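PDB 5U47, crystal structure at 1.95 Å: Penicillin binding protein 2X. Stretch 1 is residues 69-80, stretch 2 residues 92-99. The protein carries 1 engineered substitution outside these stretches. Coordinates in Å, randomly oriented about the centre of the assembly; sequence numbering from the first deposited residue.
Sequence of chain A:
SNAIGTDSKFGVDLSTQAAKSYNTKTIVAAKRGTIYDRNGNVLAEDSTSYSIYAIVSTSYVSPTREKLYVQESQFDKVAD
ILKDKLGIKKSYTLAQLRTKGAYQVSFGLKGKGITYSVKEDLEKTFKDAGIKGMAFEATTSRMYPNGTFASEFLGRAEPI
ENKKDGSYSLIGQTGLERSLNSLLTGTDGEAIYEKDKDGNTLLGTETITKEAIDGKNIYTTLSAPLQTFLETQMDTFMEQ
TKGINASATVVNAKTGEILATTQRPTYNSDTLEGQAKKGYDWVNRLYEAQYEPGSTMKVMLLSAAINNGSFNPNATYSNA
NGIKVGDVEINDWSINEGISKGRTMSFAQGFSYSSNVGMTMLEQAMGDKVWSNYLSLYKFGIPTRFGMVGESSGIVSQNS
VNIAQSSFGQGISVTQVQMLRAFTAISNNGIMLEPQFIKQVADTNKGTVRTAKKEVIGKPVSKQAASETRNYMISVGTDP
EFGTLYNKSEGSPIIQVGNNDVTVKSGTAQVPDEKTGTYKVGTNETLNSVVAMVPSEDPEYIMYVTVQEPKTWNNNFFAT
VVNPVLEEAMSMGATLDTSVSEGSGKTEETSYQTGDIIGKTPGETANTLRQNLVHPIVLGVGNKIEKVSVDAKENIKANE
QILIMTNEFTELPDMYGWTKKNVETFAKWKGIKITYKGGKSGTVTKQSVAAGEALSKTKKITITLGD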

# COMPACT_ATOMS: atom_id res chain seq x y z
N TYR A 69 -49.07 17.51 7.96
CA TYR A 69 -48.59 16.77 9.12
C TYR A 69 -49.44 15.52 9.32
O TYR A 69 -50.48 15.36 8.68
CB TYR A 69 -48.58 17.64 10.40
CG TYR A 69 -49.90 18.35 10.74
CD1 TYR A 69 -50.22 19.57 10.17
CD2 TYR A 69 -50.82 17.79 11.65
CE1 TYR A 69 -51.41 20.22 10.46
CE2 TYR A 69 -52.02 18.44 11.96
CZ TYR A 69 -52.30 19.66 11.36
OH TYR A 69 -53.47 20.32 11.64
N VAL A 70 -48.95 14.61 10.16
CA VAL A 70 -49.70 13.40 10.49
C VAL A 70 -50.78 13.83 11.49
O VAL A 70 -50.47 14.40 12.55
CB VAL A 70 -48.80 12.27 11.03
CG1 VAL A 70 -48.10 12.66 12.33
CG2 VAL A 70 -49.62 10.99 11.23
N GLN A 71 -52.04 13.59 11.16
CA GLN A 71 -53.13 14.02 12.03
C GLN A 71 -53.43 12.97 13.08
O GLN A 71 -53.18 11.77 12.86
CB GLN A 71 -54.37 14.32 11.19
CG GLN A 71 -54.11 15.31 10.07
CD GLN A 71 -55.38 15.74 9.36
OE1 GLN A 71 -56.38 16.07 10.01
NE2 GLN A 71 -55.34 15.77 8.04
N GLU A 72 -53.96 13.41 14.23
CA GLU A 72 -54.30 12.50 15.34
C GLU A 72 -55.31 11.43 14.93
O GLU A 72 -55.22 10.30 15.40
CB GLU A 72 -54.81 13.27 16.56
CG GLU A 72 -53.73 14.14 17.21
CD GLU A 72 -54.13 14.68 18.57
OE1 GLU A 72 -54.71 13.91 19.38
OE2 GLU A 72 -53.84 15.87 18.84
N SER A 73 -56.23 11.77 14.02
CA SER A 73 -57.19 10.78 13.51
C SER A 73 -56.48 9.58 12.86
O SER A 73 -57.04 8.49 12.79
CB SER A 73 -58.17 11.43 12.52
OG SER A 73 -57.50 12.02 11.42
N GLN A 74 -55.23 9.80 12.44
CA GLN A 74 -54.41 8.78 11.78
C GLN A 74 -53.34 8.12 12.65
O GLN A 74 -52.74 7.13 12.23
CB GLN A 74 -53.70 9.41 10.58
CG GLN A 74 -54.62 9.99 9.51
CD GLN A 74 -53.89 10.98 8.63
OE1 GLN A 74 -53.25 11.90 9.13
NE2 GLN A 74 -54.02 10.81 7.32
N PHE A 75 -53.06 8.68 13.84
CA PHE A 75 -52.05 8.12 14.76
C PHE A 75 -52.11 6.59 14.92
O PHE A 75 -51.08 5.90 14.82
CB PHE A 75 -52.19 8.79 16.14
CG PHE A 75 -51.47 10.11 16.28
CD1 PHE A 75 -51.18 10.93 15.18
CD2 PHE A 75 -51.13 10.58 17.55
CE1 PHE A 75 -50.52 12.15 15.35
CE2 PHE A 75 -50.49 11.80 17.72
CZ PHE A 75 -50.19 12.59 16.62
N ASP A 76 -53.31 6.07 15.16
CA ASP A 76 -53.54 4.64 15.35
C ASP A 76 -53.20 3.80 14.11
O ASP A 76 -52.68 2.70 14.24
CB ASP A 76 -55.01 4.38 15.73
CG ASP A 76 -55.29 2.91 16.04
OD1 ASP A 76 -54.62 2.34 16.94
OD2 ASP A 76 -56.18 2.33 15.39
N LYS A 77 -53.52 4.31 12.92
CA LYS A 77 -53.22 3.58 11.69
C LYS A 77 -51.70 3.53 11.47
O LYS A 77 -51.16 2.51 11.02
CB LYS A 77 -53.96 4.18 10.49
CG LYS A 77 -53.68 3.48 9.16
CD LYS A 77 -53.86 1.96 9.23
CE LYS A 77 -53.60 1.30 7.89
NZ LYS A 77 -53.65 -0.18 7.99
N VAL A 78 -51.02 4.62 11.79
CA VAL A 78 -49.56 4.68 11.71
C VAL A 78 -48.96 3.62 12.64
O VAL A 78 -47.99 2.95 12.26
CB VAL A 78 -49.01 6.10 12.05
CG1 VAL A 78 -47.48 6.09 12.14
CG2 VAL A 78 -49.47 7.12 11.03
N ALA A 79 -49.53 3.46 13.83
CA ALA A 79 -49.02 2.45 14.77
C ALA A 79 -49.20 1.03 14.22
O ALA A 79 -48.29 0.17 14.35
CB ALA A 79 -49.67 2.59 16.13
N ASP A 80 -50.36 0.78 13.60
CA ASP A 80 -50.64 -0.53 12.99
C ASP A 80 -49.59 -0.82 11.93
O ASP A 80 -49.02 -1.92 11.88
CB ASP A 80 -52.03 -0.57 12.36
CG ASP A 80 -53.16 -0.47 13.39
OD1 ASP A 80 -52.91 -0.70 14.60
OD2 ASP A 80 -54.30 -0.17 12.98
N TYR A 92 -45.61 2.62 21.87
CA TYR A 92 -44.41 3.46 21.71
C TYR A 92 -44.60 4.47 20.58
O TYR A 92 -44.29 5.66 20.74
CB TYR A 92 -43.17 2.61 21.48
CG TYR A 92 -41.93 3.44 21.22
CD1 TYR A 92 -41.22 4.03 22.28
CD2 TYR A 92 -41.47 3.65 19.92
CE1 TYR A 92 -40.09 4.80 22.04
CE2 TYR A 92 -40.34 4.42 19.68
CZ TYR A 92 -39.65 4.99 20.74
OH TYR A 92 -38.53 5.74 20.48
N THR A 93 -45.10 3.99 19.43
CA THR A 93 -45.40 4.83 18.27
C THR A 93 -46.37 5.93 18.69
O THR A 93 -46.12 7.11 18.42
CB THR A 93 -46.04 4.00 17.11
OG1 THR A 93 -45.10 3.03 16.64
CG2 THR A 93 -46.47 4.89 15.94
N LEU A 94 -47.46 5.54 19.35
CA LEU A 94 -48.47 6.49 19.84
C LEU A 94 -47.86 7.52 20.81
O LEU A 94 -48.13 8.72 20.68
CB LEU A 94 -49.65 5.76 20.50
CG LEU A 94 -50.56 5.00 19.52
CD1 LEU A 94 -51.48 4.04 20.26
CD2 LEU A 94 -51.38 5.96 18.66
N ALA A 95 -47.04 7.04 21.74
CA ALA A 95 -46.37 7.92 22.71
C ALA A 95 -45.57 9.00 22.01
O ALA A 95 -45.80 10.19 22.24
CB ALA A 95 -45.44 7.13 23.62
N GLN A 96 -44.68 8.56 21.11
CA GLN A 96 -43.83 9.47 20.34
C GLN A 96 -44.62 10.47 19.52
O GLN A 96 -44.34 11.67 19.55
CB GLN A 96 -42.90 8.68 19.41
CG GLN A 96 -41.83 7.85 20.11
CD GLN A 96 -40.83 8.70 20.86
OE1 GLN A 96 -41.12 9.23 21.93
NE2 GLN A 96 -39.64 8.81 20.32
N LEU A 97 -45.63 9.98 18.80
CA LEU A 97 -46.48 10.82 17.97
C LEU A 97 -47.18 11.92 18.77
O LEU A 97 -47.41 13.01 18.24
CB LEU A 97 -47.51 9.96 17.20
CG LEU A 97 -46.98 9.10 16.05
CD1 LEU A 97 -48.05 8.15 15.53
CD2 LEU A 97 -46.46 9.98 14.92
N ARG A 98 -47.50 11.63 20.04
CA ARG A 98 -48.15 12.61 20.94
C ARG A 98 -47.16 13.46 21.78
O ARG A 98 -47.60 14.16 22.68
CB ARG A 98 -49.09 11.88 21.92
CG ARG A 98 -50.19 11.05 21.28
CD ARG A 98 -50.99 10.32 22.35
NE ARG A 98 -51.79 9.22 21.80
CZ ARG A 98 -52.95 9.35 21.16
NH1 ARG A 98 -53.49 10.55 20.92
NH2 ARG A 98 -53.58 8.26 20.72
N THR A 99 -45.85 13.41 21.50
CA THR A 99 -44.89 14.20 22.29
C THR A 99 -45.29 15.68 22.33
O THR A 99 -45.63 16.27 21.29
CB THR A 99 -43.45 14.12 21.72
OG1 THR A 99 -43.08 12.76 21.44
CG2 THR A 99 -42.43 14.73 22.71
O HOH W 1 -46.57 0.84 16.27

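The contact is a small, mainly apolar packing of two roughly antiparallel helices, centred on the ring of Phe75, with a long salt bridge at one end, a water bridge at the other and no direct hydrogen bond between the stretches. The helix axes, of residues 72-80 and 92-97, approach to 9.0 Å with 144° between their N-to-C directions, and the two stretches together bury 433 Å². Because the helices run in roughly opposing senses, Glu72 lies near Arg98, Phe75 near Leu94 and Ala79 near Thr93.

Phe75 gives the largest share of its stretch's covered surface. Its CA-to-CB bond points toward the other helix, and with chi1 at -85° the ring lies against the last turn of that helix. Leu97 CB sits over one face, 3.7 Å from the ring centroid and only 17° off the normal, a CH-pi arrangement in which the closest side-chain approach is Phe75 CE2 to Leu97 CB at 3.5 Å. The tip of the ring reaches the backbone as well, Phe75 CZ lying 3.2 Å from Leu97 O. Arg98 CG meets the edge of the ring, 3.7 Å from Phe75 CE2.

Leu97 points toward the first stretch and extends the apolar surface beyond the ring. Its two methyl groups find different partners: Leu97 CD2 lies 4.1 Å from Val70 CG1, and Leu97 CD1 lies 4.0 Å from Val78 CG1. Leu94 starts sideways, but its end comes nearer, placing Leu94 CD2 3.9 Å from Phe75 CB, while Leu94 CG is 4.3 Å from Ala79 CB.

The helices come closest in register at Ala79 and Thr93, whose CA atoms are 5.6 Å apart. The small side chain of Ala79 accompanies this close spacing, with Thr93 CG2 only 3.7 Å from Ala79 CA. The polar side of Thr93 is served by water 1, which accepts a hydrogen bond from Thr93 OG1 and donates one to Ala79 O, both at 2.7 Å. The water thus links the threonine hydroxyl to a backbone carbonyl across the contact.

At the other end, Arg98 is the first residue after the helix to leave helical phi/psi; its CA-to-CB bond points sideways, but the end of its side chain comes nearer the first stretch. One face of the guanidinium lies over Phe75 CD2, while Glu72 OE1 lies at its edge, near its plane. The separation of Glu72 OE1 and Arg98 NH1, 3.9 Å, makes this a long salt bridge between two exposed residues, at the margin of the apolar packing.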